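Local coordinates for protein alginate lyase (PDB 6KFN) that cleaves alginate by an eliminative, lyase-type reaction, on a scaffold assigned to the right-handed parallel beta-helix family, at residues A2-S7 with N20-D25; A41-T46 with D80-T85; D26-E31 with T52-G57. One frame throughout, in Å; residues are numbered along the deposited sequence. Where two conformers were deposited one is given.

Contact 1 of 3, residues A2-S7 with N20-D25; sequences ATRTIS and NAKPGD
R4 offers a compact example of one arginine whose three nitrogens are each given an acceptor by one short segment, N20-D25. Its CG stands anti to the backbone N (chi1 -175°), and a bend at chi3 brings the guanidinium alongside D25, on the sheet face that R4 shares with I6 and D25. The grip on the carboxylate is side-on: NE reaches D25 OD1 at 2.9 Å from above the carboxylate plane, and NH2 reaches D25 OD2 at 2.9 Å along its syn lone pair. N20, just past the end of helix 11-19, meets the far end of the guanidinium. Its OD1 accepts from both R4 NH1, at 3.1 Å, and R4 NH2, at 3.2 Å, while N20 O adds a weak bond to NH2. D25 OD2 is shared too, since K22 N donates to it at 2.9 Å within the type II turn K22-D25. G24 sits in that turn with positive phi, and its carbonyl O accepts T3 N at 2.9 Å. Methylene CD of K22 lies over one guanidinium face, and I6 CD1 rests 3.7 Å from D25 CG. Buried D25 is thus held by three donors; with R4 so near, it is probably ionised, and its charge should in turn ease the proximity of R4 NH1, on the first strand, to K22 NZ of the turn.

Contact 2 of 3, residues A41-T46 with D80-T85; sequences AEASGT and DYWNIT
W82 illustrates how a large side chain at the start of a strand can organise the loop beside it. The chain leaves CB with CG anti to the carbonyl carbon, and chi2 of 73° turns the indole so that its long edge reaches the loop 41-46. On the five-membered ring, CD1 passes near A43 O, and the neighbouring NE1 makes the decisive contact: it donates to that oxygen at 2.7 Å, with A43 O close to the ring plane. CE2 and CZ2 continue this edge past A43 O and also come under the methyl of A41. CZ2 lies 3.5 Å from A41 CB and CH2 3.6 Å from it, with CD2, CE3 and CZ3 only slightly farther, so the methyl sits almost squarely over the six-membered ring in a CH-pi contact, 8° off its normal. Elsewhere V77 and I51 pack against the same side chain.

Around D80 a serine hydroxyl and the backbone share the pairing. S44 OG accepts D80 N at 3.0 Å in a nearly straight bond (173°), and G45 N returns a bond to D80 O at 2.9 Å. OD1 of D80 is bonded to N102 in the next coil. Y81 adopts a positive phi, and its ring takes T46 C over one face, 3.4 Å from CG, with H103 stacked on the ring as well. G45 has no CB to run into Y81 O; its carbonyl carbon lies 3.4 Å from Y81 CB.

Chemically, the contact pairs a polar edge with an apolar face: the buried indole N-H is satisfied by a main-chain carbonyl, the methyl occupies the ring face, and together with V77 and I51 they constrain the position and tilt of the indole.

Contact 3 of 3, residues D26-E31 with T52-G57; sequences DIVLAE and TIRSAG
Main-chain pairing sets the frame here. Strands 26-29 and 52-55 run parallel, with axes 4.7 Å apart and directions 22° from each other, and D26, I27, V28 and L29 lie beside T52, I53, R54 and S55. Four bonds join them in the parallel pattern: I27 N to T52 O, R54 N to I27 O, L29 N to R54 O and A56 N to L29 O. The two middle ones point nearly along the C=O axis of the acceptor.

Charge pairing occupies the face that carries D26, V28, T52 and R54. R54 CG takes the crowded position between backbone N and carbonyl carbon, and the chain then runs extended to NE, at 2.9 Å from D26 OD1; NH2 stands 2.9 Å from D26 OD2. Both bonds use syn lone pairs, and the two flat groups are nearly coplanar, a side-on pairing. V28 lies alongside, its CG2 3.5 Å from R54 NH2 over a guanidinium face. Past the strands, E31 OE1 approaches G57 CA at 3.3 Å. The other carboxylate oxygen of E31 is bonded to N60 N.

Apolar packing fills the opposite face, where L29 CD1 meets I53 CG1 at 4.0 Å while I27 packs on L14, A17 and L18 of helix 11-19. At the strand end, on the face of D26 and R54, V28 CG1 touches A56 CB at 3.8 Å.

Strands from successive turns stacked in parallel register, with aliphatic residues packed into the interior, are a hallmark of the right-handed parallel beta-helix, here near its N-terminal end; the D26-R54 salt bridge is a feature of this particular pair.

Contacts 1 and 3 are parallel strand pairings in the first coils of the solenoid, while contact 2 joins a loop to the start of strand 82-85. Contact 1 passes directly into contact 3, their centres about 11 Å apart, where R4 O and D26 N, 2.8 Å from each other, probably hydrogen-bond. Contact 3 adjoins contact 2, about 14 Å away between centres, through a probable bond from I53 N to N83 O at 2.9 Å. Strand 51-55 thus lies between strands 25-29 and 82-85. Contacts 1 and 2 also meet by packing, A21 CB lying 3.9 Å from W82 CH2. The sodium sites, one of E147, E182 and D185 and another of Y210, D212 and Q242, belong to later coils.

Contact 1 of 3, residues A2-S7 with N20-D25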
ATOM      1  N   ALA A   2      20.120 -12.775 -15.045  1.00 30.26           N
ATOM      2  CA  ALA A   2      18.861 -13.485 -15.210  1.00 23.62           C
ATOM      3  C   ALA A   2      19.113 -14.827 -15.832  1.00 19.88           C
ATOM      4  O   ALA A   2      20.094 -15.000 -16.522  1.00 27.95           O
ATOM      5  CB  ALA A   2      17.931 -12.678 -16.110  1.00 26.63           C
ATOM      6  N   THR A   3      18.247 -15.788 -15.589  1.00 23.30           N
ATOM      7  CA  THR A   3      18.392 -17.063 -16.259  1.00 17.01           C
ATOM      8  C   THR A   3      17.843 -17.041 -17.674  1.00 14.02           C
ATOM      9  O   THR A   3      18.341 -17.749 -18.541  1.00 15.94           O
ATOM     10  CB  THR A   3      17.662 -18.081 -15.384  1.00 18.95           C
ATOM     11  OG1 THR A   3      18.225 -18.088 -14.059  1.00 22.78           O
ATOM     12  CG2 THR A   3      17.763 -19.482 -15.981  1.00 31.23           C
ATOM     13  N   ARG A   4      16.803 -16.258 -17.901  1.00 15.23           N
ATOM     14  CA  ARG A   4      16.131 -16.153 -19.195  1.00 10.55           C
ATOM     15  C   ARG A   4      15.569 -14.750 -19.316  1.00  9.02           C
ATOM     16  O   ARG A   4      14.985 -14.279 -18.348  1.00 10.05           O
ATOM     17  CB  ARG A   4      15.020 -17.174 -19.283  1.00 11.49           C
ATOM     18  CG  ARG A   4      14.349 -17.226 -20.589  1.00 20.12           C
ATOM     19  CD  ARG A   4      13.478 -18.485 -20.727  1.00 21.02           C
ATOM     20  NE  ARG A   4      12.353 -18.470 -19.777  1.00 18.81           N
ATOM     21  CZ  ARG A   4      11.232 -19.131 -19.971  1.00 13.09           C
ATOM     22  NH1 ARG A   4      11.029 -19.824 -21.098  1.00 12.50           N
ATOM     23  NH2 ARG A   4      10.255 -19.106 -19.049  1.00 10.84           N
ATOM     24  N   THR A   5      15.720 -14.126 -20.475  1.00  9.46           N
ATOM     25  CA  THR A   5      15.178 -12.803 -20.741  1.00  9.67           C
ATOM     26  C   THR A   5      14.039 -12.917 -21.734  1.00  8.58           C
ATOM     27  O   THR A   5      14.197 -13.551 -22.781  1.00 11.91           O
ATOM     28  CB  THR A   5      16.261 -11.874 -21.271  1.00 14.91           C
ATOM     29  OG1 THR A   5      17.353 -11.821 -20.344  1.00 19.17           O
ATOM     30  CG2 THR A   5      15.737 -10.477 -21.490  1.00 24.23           C
ATOM     31  N   ILE A   6      12.925 -12.303 -21.412  1.00  6.97           N
ATOM     32  CA  ILE A   6      11.759 -12.267 -22.284  1.00  6.76           C
ATOM     33  C   ILE A   6      11.406 -10.800 -22.485  1.00  6.86           C
ATOM     34  O   ILE A   6      10.976 -10.149 -21.537  1.00  7.70           O
ATOM     35  CB  ILE A   6      10.566 -13.085 -21.743  1.00  7.05           C
ATOM     36  CG1 ILE A   6      10.994 -14.462 -21.198  1.00  7.85           C
ATOM     37  CG2 ILE A   6       9.564 -13.230 -22.867  1.00  8.15           C
ATOM     38  CD1 ILE A   6      11.414 -14.482 -19.722  1.00  7.59           C
ATOM     39  N   SER A   7      11.632 -10.292 -23.684  1.00  6.56           N
ATOM     40  CA  SER A   7      11.432  -8.871 -23.981  1.00  7.29           C
ATOM     41  C   SER A   7      10.064  -8.708 -24.631  1.00  7.20           C
ATOM     42  O   SER A   7       9.850  -9.219 -25.726  1.00 10.89           O
ATOM     43  CB  SER A   7      12.553  -8.407 -24.934  1.00 10.21           C
ATOM     44  OG  SER A   7      13.822  -8.548 -24.308  1.00 10.16           O
ATOM     45  N   ASN A  20       4.066 -18.764 -18.571  1.00  9.04           N
ATOM     46  CA  ASN A  20       5.243 -19.625 -18.662  1.00  8.85           C
ATOM     47  C   ASN A  20       6.365 -19.174 -17.749  1.00  8.95           C
ATOM     48  O   ASN A  20       7.518 -19.568 -17.943  1.00  9.94           O
ATOM     49  CB  ASN A  20       5.711 -19.674 -20.134  1.00  9.23           C
ATOM     50  CG  ASN A  20       6.904 -20.570 -20.394  1.00 12.13           C
ATOM     51  OD1 ASN A  20       7.918 -20.119 -20.959  1.00 13.01           O
ATOM     52  ND2 ASN A  20       6.754 -21.862 -20.121  1.00 18.49           N
ATOM     53  N   ALA A  21       6.070 -18.371 -16.725  1.00  8.81           N
ATOM     54  CA  ALA A  21       7.119 -17.813 -15.897  1.00  9.13           C
ATOM     55  C   ALA A  21       7.817 -18.903 -15.101  1.00  9.46           C
ATOM     56  O   ALA A  21       7.173 -19.809 -14.557  1.00 10.39           O
ATOM     57  CB  ALA A  21       6.547 -16.771 -14.945  1.00 10.37           C
ATOM     58  N   LYS A  22       9.131 -18.758 -14.994  1.00  9.48           N
ATOM     59  CA  LYS A  22      10.020 -19.664 -14.279  0.67 10.36           C
ATOM     60  C   LYS A  22      10.950 -18.867 -13.379  1.00  9.38           C
ATOM     61  O   LYS A  22      11.293 -17.721 -13.697  1.00  8.60           O
ATOM     62  CB  LYS A  22      10.871 -20.467 -15.278  0.67 13.50           C
ATOM     63  CG  LYS A  22      10.036 -21.312 -16.223  0.67 11.44           C
ATOM     64  CD  LYS A  22      10.910 -22.079 -17.203  0.67 15.54           C
ATOM     65  CE  LYS A  22      10.075 -22.875 -18.177  0.67 21.54           C
ATOM     66  NZ  LYS A  22      10.838 -23.376 -19.350  0.67 33.37           N
ATOM     67  N   PRO A  23      11.404 -19.463 -12.259  1.00 10.26           N
ATOM     68  CA  PRO A  23      12.445 -18.825 -11.454  1.00 10.06           C
ATOM     69  C   PRO A  23      13.583 -18.313 -12.322  1.00  9.82           C
ATOM     70  O   PRO A  23      14.089 -19.030 -13.198  1.00 10.92           O
ATOM     71  CB  PRO A  23      12.885 -19.943 -10.482  1.00 11.03           C
ATOM     72  CG  PRO A  23      11.644 -20.825 -10.379  1.00 11.69           C
ATOM     73  CD  PRO A  23      11.108 -20.828 -11.802  1.00 11.70           C
ATOM     74  N   GLY A  24      14.018 -17.072 -12.079  1.00  9.31           N
ATOM     75  CA  GLY A  24      15.115 -16.465 -12.805  1.00  9.58           C
ATOM     76  C   GLY A  24      14.720 -15.758 -14.088  1.00  9.55           C
ATOM     77  O   GLY A  24      15.568 -15.147 -14.735  1.00 11.05           O
ATOM     78  N   ASP A  25      13.448 -15.794 -14.454  1.00  9.30           N
ATOM     79  CA  ASP A  25      13.018 -15.059 -15.639  1.00  8.20           C
ATOM     80  C   ASP A  25      13.124 -13.550 -15.394  1.00  7.93           C
ATOM     81  O   ASP A  25      12.809 -13.057 -14.315  1.00  8.61           O
ATOM     82  CB  ASP A  25      11.584 -15.403 -16.036  1.00  7.74           C
ATOM     83  CG  ASP A  25      11.415 -16.690 -16.788  1.00  8.29           C
ATOM     84  OD1 ASP A  25      12.441 -17.324 -17.168  1.00  9.34           O
ATOM     85  OD2 ASP A  25      10.253 -17.044 -17.043  1.00  9.18           O
TER

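Contact 2 of 3, residues A41-T46 with D80-T85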
ATOM      1  N   ALA A  41       0.430 -12.995 -12.049  1.00  6.12           N
ATOM      2  CA  ALA A  41       1.757 -13.474 -11.682  1.00  6.57           C
ATOM      3  C   ALA A  41       1.568 -14.618 -10.667  1.00  5.86           C
ATOM      4  O   ALA A  41       1.395 -14.370  -9.482  1.00  6.74           O
ATOM      5  CB  ALA A  41       2.585 -12.327 -11.117  1.00  6.39           C
ATOM      6  N   GLU A  42       1.526 -15.854 -11.185  1.00  6.78           N
ATOM      7  CA  GLU A  42       1.101 -17.032 -10.419  1.00  6.89           C
ATOM      8  C   GLU A  42       2.258 -17.921  -9.961  1.00  6.77           C
ATOM      9  O   GLU A  42       2.167 -18.548  -8.908  1.00  8.49           O
ATOM     10  CB  GLU A  42       0.118 -17.895 -11.224  1.00  8.17           C
ATOM     11  CG  GLU A  42      -1.181 -17.221 -11.556  1.00 10.76           C
ATOM     12  CD  GLU A  42      -2.188 -18.044 -12.347  1.00 12.18           C
ATOM     13  OE1 GLU A  42      -1.823 -19.076 -12.942  1.00 15.26           O
ATOM     14  OE2 GLU A  42      -3.352 -17.646 -12.388  1.00 15.01           O
ATOM     15  N   ALA A  43       3.298 -18.052 -10.747  1.00  6.67           N
ATOM     16  CA  ALA A  43       4.433 -18.904 -10.446  1.00  6.87           C
ATOM     17  C   ALA A  43       5.198 -18.327  -9.253  1.00  6.78           C
ATOM     18  O   ALA A  43       4.977 -17.194  -8.852  1.00  8.61           O
ATOM     19  CB  ALA A  43       5.346 -18.988 -11.678  1.00  8.40           C
ATOM     20  N   SER A  44       6.099 -19.114  -8.693  1.00  7.52           N
ATOM     21  CA  SER A  44       6.963 -18.661  -7.625  1.00  7.27           C
ATOM     22  C   SER A  44       8.423 -18.739  -8.016  1.00  7.63           C
ATOM     23  O   SER A  44       8.894 -19.743  -8.575  1.00  9.51           O
ATOM     24  CB  SER A  44       6.775 -19.481  -6.345  1.00  8.17           C
ATOM     25  OG  SER A  44       5.509 -19.216  -5.772  1.00  8.71           O
ATOM     26  N   GLY A  45       9.150 -17.692  -7.692  1.00  7.00           N
ATOM     27  CA  GLY A  45      10.593 -17.708  -7.691  1.00  7.47           C
ATOM     28  C   GLY A  45      11.129 -18.182  -6.330  1.00  6.69           C
ATOM     29  O   GLY A  45      10.396 -18.713  -5.499  1.00  7.79           O
ATOM     30  N   THR A  46      12.405 -17.938  -6.128  1.00  6.30           N
ATOM     31  CA  THR A  46      13.102 -18.122  -4.856  1.00  6.39           C
ATOM     32  C   THR A  46      13.932 -16.881  -4.597  1.00  6.34           C
ATOM     33  O   THR A  46      14.121 -16.044  -5.476  1.00  6.41           O
ATOM     34  CB  THR A  46      14.007 -19.369  -4.871  1.00  6.62           C
ATOM     35  OG1 THR A  46      15.092 -19.048  -5.721  1.00  7.09           O
ATOM     36  CG2 THR A  46      13.270 -20.619  -5.309  1.00  7.77           C
ATOM     37  N   ASP A  80       5.300 -16.346  -4.998  1.00  6.03           N
ATOM     38  CA  ASP A  80       6.323 -15.761  -4.155  1.00  5.58           C
ATOM     39  C   ASP A  80       7.533 -15.296  -4.960  1.00  5.39           C
ATOM     40  O   ASP A  80       7.790 -15.770  -6.067  1.00  6.16           O
ATOM     41  CB  ASP A  80       6.822 -16.800  -3.124  1.00  6.40           C
ATOM     42  CG  ASP A  80       5.766 -17.275  -2.168  1.00  7.43           C
ATOM     43  OD1 ASP A  80       4.705 -16.642  -2.004  1.00  7.19           O
ATOM     44  OD2 ASP A  80       6.045 -18.304  -1.513  1.00 12.80           O
ATOM     45  N   TYR A  81       8.307 -14.370  -4.385  1.00  5.25           N
ATOM     46  CA  TYR A  81       9.612 -14.005  -4.931  1.00  5.58           C
ATOM     47  C   TYR A  81       9.501 -13.446  -6.356  1.00  5.59           C
ATOM     48  O   TYR A  81      10.257 -13.831  -7.253  1.00  6.53           O
ATOM     49  CB  TYR A  81      10.619 -15.158  -4.828  1.00  6.13           C
ATOM     50  CG  TYR A  81      11.117 -15.378  -3.426  1.00  7.15           C
ATOM     51  CD1 TYR A  81      12.068 -14.492  -2.877  1.00  8.49           C
ATOM     52  CD2 TYR A  81      10.698 -16.431  -2.652  1.00  8.48           C
ATOM     53  CE1 TYR A  81      12.564 -14.634  -1.618  1.00 10.85           C
ATOM     54  CE2 TYR A  81      11.213 -16.577  -1.311  1.00 10.93           C
ATOM     55  CZ  TYR A  81      12.131 -15.673  -0.869  1.00 11.61           C
ATOM     56  OH  TYR A  81      12.642 -15.829   0.416  1.00 18.43           O
ATOM     57  N   TRP A  82       8.611 -12.468  -6.505  1.00  5.40           N
ATOM     58  CA  TRP A  82       8.579 -11.593  -7.656  1.00  5.35           C
ATOM     59  C   TRP A  82       9.238 -10.264  -7.316  1.00  5.24           C
ATOM     60  O   TRP A  82       8.987  -9.707  -6.250  1.00  5.87           O
ATOM     61  CB  TRP A  82       7.126 -11.304  -8.111  1.00  5.83           C
ATOM     62  CG  TRP A  82       6.456 -12.495  -8.713  1.00  6.38           C
ATOM     63  CD1 TRP A  82       6.000 -13.596  -8.024  1.00  7.96           C
ATOM     64  CD2 TRP A  82       6.251 -12.755 -10.112  1.00  6.72           C
ATOM     65  NE1 TRP A  82       5.492 -14.513  -8.897  1.00  8.84           N
ATOM     66  CE2 TRP A  82       5.658 -14.045 -10.188  1.00  8.18           C
ATOM     67  CE3 TRP A  82       6.481 -12.028 -11.286  1.00  7.06           C
ATOM     68  CZ2 TRP A  82       5.289 -14.602 -11.391  1.00  9.44           C
ATOM     69  CZ3 TRP A  82       6.106 -12.601 -12.483  1.00  8.87           C
ATOM     70  CH2 TRP A  82       5.532 -13.873 -12.521  1.00 11.68           C
ATOM     71  N   ASN A  83      10.018  -9.738  -8.256  1.00  5.31           N
ATOM     72  CA  ASN A  83      10.495  -8.352  -8.261  1.00  5.55           C
ATOM     73  C   ASN A  83       9.742  -7.617  -9.357  1.00  5.40           C
ATOM     74  O   ASN A  83       9.829  -7.986 -10.526  1.00  6.90           O
ATOM     75  CB  ASN A  83      11.986  -8.291  -8.529  1.00  6.07           C
ATOM     76  CG  ASN A  83      12.817  -8.881  -7.391  1.00  6.64           C
ATOM     77  OD1 ASN A  83      12.320  -9.046  -6.261  1.00  7.43           O
ATOM     78  ND2 ASN A  83      14.084  -9.142  -7.654  1.00  9.45           N
ATOM     79  N   ILE A  84       8.959  -6.634  -8.938  1.00  5.34           N
ATOM     80  CA  ILE A  84       8.100  -5.836  -9.814  0.66  5.26           C
ATOM     81  C   ILE A  84       8.657  -4.424  -9.780  1.00  5.33           C
ATOM     82  O   ILE A  84       8.598  -3.774  -8.734  1.00  5.44           O
ATOM     83  CB  ILE A  84       6.643  -5.898  -9.316  0.66  5.91           C
ATOM     84  CG1 ILE A  84       6.149  -7.346  -9.259  0.66  6.96           C
ATOM     85  CG2 ILE A  84       5.757  -5.043 -10.198  0.66  6.17           C
ATOM     86  CD1 ILE A  84       4.965  -7.566  -8.372  0.66  7.24           C
ATOM     87  N   THR A  85       9.249  -3.966 -10.897  1.00  5.28           N
ATOM     88  CA  THR A  85      10.153  -2.827 -10.852  1.00  5.66           C
ATOM     89  C   THR A  85       9.872  -1.845 -11.974  1.00  5.79           C
ATOM     90  O   THR A  85       9.842  -2.211 -13.147  1.00  6.67           O
ATOM     91  CB  THR A  85      11.615  -3.316 -10.959  1.00  6.76           C
ATOM     92  OG1 THR A  85      11.829  -4.298  -9.950  1.00  8.38           O
ATOM     93  CG2 THR A  85      12.569  -2.165 -10.810  1.00  9.25           C
TER

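Contact 3 of 3, residues D26-E31 with T52-G57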
ATOM      1  N   ASP A  26      13.463 -12.822 -16.464  1.00  7.93           N
ATOM      2  CA  ASP A  26      13.488 -11.354 -16.502  1.00  7.31           C
ATOM      3  C   ASP A  26      12.565 -10.945 -17.645  1.00  6.69           C
ATOM      4  O   ASP A  26      12.949 -11.054 -18.807  1.00  7.32           O
ATOM      5  CB  ASP A  26      14.911 -10.892 -16.701  1.00  9.49           C
ATOM      6  CG  ASP A  26      15.122  -9.411 -16.523  1.00 10.62           C
ATOM      7  OD1 ASP A  26      14.268  -8.745 -15.933  1.00 10.66           O
ATOM      8  OD2 ASP A  26      16.219  -8.931 -16.963  1.00 13.98           O
ATOM      9  N   ILE A  27      11.355 -10.524 -17.286  1.00  6.50           N
ATOM     10  CA  ILE A  27      10.334 -10.105 -18.232  1.00  6.14           C
ATOM     11  C   ILE A  27      10.449  -8.583 -18.345  1.00  6.20           C
ATOM     12  O   ILE A  27      10.170  -7.858 -17.392  1.00  6.99           O
ATOM     13  CB  ILE A  27       8.942 -10.538 -17.769  1.00  6.29           C
ATOM     14  CG1 ILE A  27       8.886 -12.051 -17.560  1.00  7.50           C
ATOM     15  CG2 ILE A  27       7.901 -10.046 -18.766  1.00  7.54           C
ATOM     16  CD1 ILE A  27       7.600 -12.512 -16.846  1.00  8.41           C
ATOM     17  N   VAL A  28      10.906  -8.132 -19.519  1.00  6.67           N
ATOM     18  CA  VAL A  28      11.348  -6.755 -19.725  1.00  6.70           C
ATOM     19  C   VAL A  28      10.381  -6.081 -20.684  1.00  6.63           C
ATOM     20  O   VAL A  28      10.283  -6.478 -21.850  1.00  7.30           O
ATOM     21  CB  VAL A  28      12.786  -6.695 -20.251  1.00  7.62           C
ATOM     22  CG1 VAL A  28      13.242  -5.248 -20.326  1.00  9.41           C
ATOM     23  CG2 VAL A  28      13.740  -7.528 -19.368  1.00  9.40           C
ATOM     24  N   LEU A  29       9.640  -5.092 -20.190  1.00  6.63           N
ATOM     25  CA  LEU A  29       8.551  -4.479 -20.923  1.00  7.21           C
ATOM     26  C   LEU A  29       8.986  -3.170 -21.585  1.00  7.84           C
ATOM     27  O   LEU A  29       9.604  -2.301 -20.966  1.00  9.39           O
ATOM     28  CB  LEU A  29       7.379  -4.231 -19.991  1.00  7.18           C
ATOM     29  CG  LEU A  29       6.844  -5.474 -19.276  1.00  7.17           C
ATOM     30  CD1 LEU A  29       5.577  -5.148 -18.536  1.00  7.81           C
ATOM     31  CD2 LEU A  29       6.643  -6.612 -20.263  1.00  7.68           C
ATOM     32  N   ALA A  30       8.662  -3.045 -22.871  1.00  8.10           N
ATOM     33  CA  ALA A  30       9.119  -1.914 -23.663  1.00  9.43           C
ATOM     34  C   ALA A  30       8.621  -0.578 -23.127  1.00  9.55           C
ATOM     35  O   ALA A  30       7.461  -0.425 -22.761  1.00  9.68           O
ATOM     36  CB  ALA A  30       8.629  -2.085 -25.102  1.00 10.11           C
ATOM     37  N   GLU A  31       9.513   0.415 -23.098  1.00 10.68           N
ATOM     38  CA  GLU A  31       9.131   1.775 -22.729  1.00 12.92           C
ATOM     39  C   GLU A  31       8.074   2.315 -23.671  1.00 12.94           C
ATOM     40  O   GLU A  31       8.081   2.055 -24.863  1.00 14.18           O
ATOM     41  CB  GLU A  31      10.341   2.692 -22.730  1.00 12.51           C
ATOM     42  CG  GLU A  31      11.296   2.431 -21.577  1.00 15.31           C
ATOM     43  CD  GLU A  31      12.353   3.497 -21.497  1.00 17.85           C
ATOM     44  OE1 GLU A  31      13.507   3.226 -21.865  1.00 22.22           O
ATOM     45  OE2 GLU A  31      12.026   4.642 -21.106  1.00 22.78           O
ATOM     46  N   THR A  52      11.221 -11.606 -12.326  1.00  6.53           N
ATOM     47  CA  THR A  52      11.179 -10.158 -12.459  1.00  6.63           C
ATOM     48  C   THR A  52      10.236  -9.750 -13.583  1.00  6.50           C
ATOM     49  O   THR A  52      10.280 -10.315 -14.674  1.00  6.92           O
ATOM     50  CB  THR A  52      12.589  -9.619 -12.730  1.00  7.79           C
ATOM     51  OG1 THR A  52      13.413  -9.972 -11.613  1.00  8.35           O
ATOM     52  CG2 THR A  52      12.631  -8.116 -12.901  1.00  8.99           C
ATOM     53  N   ILE A  53       9.423  -8.721 -13.312  1.00  6.86           N
ATOM     54  CA  ILE A  53       8.728  -7.963 -14.343  0.53  6.03           C
ATOM     55  C   ILE A  53       9.161  -6.512 -14.172  1.00  6.02           C
ATOM     56  O   ILE A  53       9.017  -5.955 -13.089  1.00  6.72           O
ATOM     57  CB  ILE A  53       7.215  -8.145 -14.239  0.53  6.84           C
ATOM     58  CG1 ILE A  53       6.536  -7.462 -15.457  0.53  5.04           C
ATOM     59  CG2 ILE A  53       6.696  -7.921 -12.886  0.53 11.98           C
ATOM     60  CD1 ILE A  53       5.058  -7.775 -15.471  0.53 16.89           C
ATOM     61  N   ARG A  54       9.699  -5.924 -15.234  1.00  6.55           N
ATOM     62  CA  ARG A  54      10.251  -4.584 -15.120  1.00  7.66           C
ATOM     63  C   ARG A  54      10.103  -3.832 -16.417  1.00  7.03           C
ATOM     64  O   ARG A  54       9.968  -4.413 -17.483  1.00  7.81           O
ATOM     65  CB  ARG A  54      11.713  -4.617 -14.668  1.00  8.25           C
ATOM     66  CG  ARG A  54      12.647  -5.240 -15.685  1.00  8.18           C
ATOM     67  CD  ARG A  54      14.049  -5.284 -15.134  1.00 10.58           C
ATOM     68  NE  ARG A  54      14.966  -5.977 -16.031  1.00 11.59           N
ATOM     69  CZ  ARG A  54      15.708  -5.410 -16.965  1.00 18.24           C
ATOM     70  NH1 ARG A  54      15.688  -4.094 -17.168  1.00 30.84           N
ATOM     71  NH2 ARG A  54      16.481  -6.162 -17.728  1.00 23.13           N
ATOM     72  N   SER A  55      10.198  -2.522 -16.318  1.00  8.58           N
ATOM     73  CA  SER A  55      10.284  -1.681 -17.481  0.55 10.56           C
ATOM     74  C   SER A  55      11.719  -1.750 -18.031  1.00 11.57           C
ATOM     75  O   SER A  55      12.706  -1.828 -17.283  1.00 13.39           O
ATOM     76  CB  SER A  55       9.872  -0.269 -17.036  0.55 11.57           C
ATOM     77  OG  SER A  55       9.722   0.617 -18.103  0.55  9.23           O
ATOM     78  N   ALA A  56      11.811  -1.662 -19.356  1.00 13.05           N
ATOM     79  CA  ALA A  56      13.111  -1.643 -20.012  1.00 14.58           C
ATOM     80  C   ALA A  56      13.914  -0.411 -19.630  1.00 15.66           C
ATOM     81  O   ALA A  56      15.147  -0.453 -19.655  1.00 19.43           O
ATOM     82  CB  ALA A  56      12.942  -1.712 -21.544  1.00 14.11           C
ATOM     83  N   GLY A  57      13.251   0.692 -19.301  1.00 16.63           N
ATOM     84  CA  GLY A  57      13.938   1.896 -18.858  1.00 25.51           C
ATOM     85  C   GLY A  57      12.965   2.801 -18.131  1.00 20.31           C
ATOM     86  O   GLY A  57      11.769   2.518 -18.039  1.00 17.43           O
TER